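Local coordinates for protein probable transcriptional regulator (Rhodococcus jostii, PDB 3ON2) that is of unknown function but probably binds DNA as a transcriptional regulator of the TetR family, at residues D190-W193 / R194-Q198. Numbering follows the deposited sequence.
Sequences DTFW and RGLAQ
Leu196 lays its CD1 methyl over one face of the Phe192 ring, and Ala197 sets its CB over one face of the Trp193 indole, two CH-pi contacts at the C-terminal end of helix 181-196 of the TetR-like C-terminal domain, the second reaching the first residue beyond it. Both pairs illustrate how i to i+4 spacing brings side chains to the same side of a helix. CD1 of Leu196 stands 3.7 Å from the Phe192 ring centroid, displaced toward the rim on the side of CE2 and CZ. CB of Ala197 comes within 3.7 Å of Trp193 NE1, above the pyrrole part of the indole; a chi1 of 177° swings the ring away from Trp193 N to meet it. Elsewhere, the indole packs edge-to-face with Phe90, while Phe192 rests on helix 153-172. Were Trp193 replaced by an alanine, the Ala197 methyl and the Phe90 ring would probably both lose their aromatic partner. The Arg194 guanidinium passes one face over Asp190 O; Asp190 OD1 instead makes a salt bridge with Arg87. Regular i to i+4 bonding runs from Arg194 N to Asp190 O through Leu196 N to Phe192 O. Ala197 then leaves helical geometry, and Trp193 O receives two weak bonds, from Leu196 N at 3.1 Å and from Ala197 N at 2.7 Å.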
loop_
_atom_site.group_PDB
_atom_site.type_symbol
_atom_site.label_atom_id
_atom_site.label_comp_id
_atom_site.label_asym_id
_atom_site.label_seq_id
_atom_site.Cartn_x
_atom_site.Cartn_y
_atom_site.Cartn_z
ATOM N N ASP A 190 9.437 9.007 16.455
ATOM C CA ASP A 190 10.483 9.457 17.391
ATOM C C ASP A 190 10.884 8.359 18.383
ATOM O O ASP A 190 12.069 8.163 18.668
ATOM C CB ASP A 190 10.039 10.707 18.158
ATOM C CG ASP A 190 9.901 11.941 17.257
ATOM O OD1 ASP A 190 10.440 11.932 16.112
ATOM O OD2 ASP A 190 9.251 12.934 17.705
ATOM N N THR A 191 9.899 7.632 18.903
ATOM C CA THR A 191 10.176 6.609 19.899
ATOM C C THR A 191 10.910 5.425 19.242
ATOM O O THR A 191 11.878 4.901 19.801
ATOM C CB THR A 191 8.866 6.164 20.589
ATOM O OG1 THR A 191 8.246 7.317 21.196
ATOM C CG2 THR A 191 9.136 5.144 21.655
ATOM N N PHE A 192 10.436 5.014 18.066
ATOM C CA PHE A 192 11.092 3.989 17.252
ATOM C C PHE A 192 12.542 4.400 16.963
ATOM O O PHE A 192 13.472 3.632 17.209
ATOM C CB PHE A 192 10.312 3.802 15.934
ATOM C CG PHE A 192 10.756 2.605 15.097
ATOM C CD1 PHE A 192 10.637 1.305 15.580
ATOM C CD2 PHE A 192 11.266 2.792 13.815
ATOM C CE1 PHE A 192 11.030 0.205 14.782
ATOM C CE2 PHE A 192 11.647 1.706 13.021
ATOM C CZ PHE A 192 11.526 0.412 13.515
ATOM N N TRP A 193 12.737 5.621 16.483
ATOM C CA TRP A 193 14.095 6.068 16.103
ATOM C C TRP A 193 15.020 5.986 17.326
ATOM O O TRP A 193 16.130 5.416 17.256
ATOM C CB TRP A 193 14.090 7.494 15.501
ATOM C CG TRP A 193 15.483 7.925 15.211
ATOM C CD1 TRP A 193 16.299 8.698 16.015
ATOM C CD2 TRP A 193 16.282 7.529 14.094
ATOM N NE1 TRP A 193 17.543 8.822 15.436
ATOM C CE2 TRP A 193 17.564 8.112 14.264
ATOM C CE3 TRP A 193 16.043 6.734 12.963
ATOM C CZ2 TRP A 193 18.602 7.947 13.327
ATOM C CZ3 TRP A 193 17.085 6.560 12.036
ATOM C CH2 TRP A 193 18.340 7.181 12.224
ATOM N N ARG A 194 14.555 6.529 18.450
ATOM C CA ARG A 194 15.312 6.478 19.715
ATOM C C ARG A 194 15.640 5.059 20.179
ATOM O O ARG A 194 16.750 4.792 20.679
ATOM C CB ARG A 194 14.572 7.212 20.835
ATOM C CG ARG A 194 14.631 8.724 20.752
ATOM C CD ARG A 194 13.889 9.330 21.973
ATOM N NE ARG A 194 12.908 10.334 21.587
ATOM C CZ ARG A 194 11.609 10.300 21.902
ATOM N NH1 ARG A 194 11.093 9.313 22.637
ATOM N NH2 ARG A 194 10.821 11.276 21.490
ATOM N N GLY A 195 14.689 4.148 20.009
ATOM C CA GLY A 195 14.888 2.755 20.418
ATOM C C GLY A 195 15.886 2.009 19.545
ATOM O O GLY A 195 16.454 0.999 19.968
ATOM N N LEU A 196 16.095 2.497 18.321
ATOM C CA LEU A 196 17.086 1.893 17.432
ATOM C C LEU A 196 18.411 2.628 17.414
ATOM O O LEU A 196 19.419 2.003 17.140
ATOM C CB LEU A 196 16.591 1.809 15.995
ATOM C CG LEU A 196 15.237 1.161 15.715
ATOM C CD1 LEU A 196 14.857 1.535 14.302
ATOM C CD2 LEU A 196 15.252 -0.383 15.914
ATOM N N ALA A 197 18.395 3.935 17.683
ATOM C CA ALA A 197 19.526 4.834 17.398
ATOM C C ALA A 197 20.801 4.467 18.156
ATOM O O ALA A 197 20.739 3.923 19.263
ATOM C CB ALA A 197 19.142 6.310 17.679
ATOM N N GLN A 198 21.948 4.758 17.533
ATOM C CA GLN A 198 23.260 4.594 18.165
ATOM C C GLN A 198 23.659 5.910 18.838
ATOM O O GLN A 198 23.428 6.995 18.286
ATOM C CB GLN A 198 24.320 4.209 17.125
ATOM C CG GLN A 198 24.503 2.720 16.879
ATOM C CD GLN A 198 25.645 2.431 15.896
ATOM O OE1 GLN A 198 26.671 3.113 15.897
ATOM N NE2 GLN A 198 25.459 1.421 15.047
#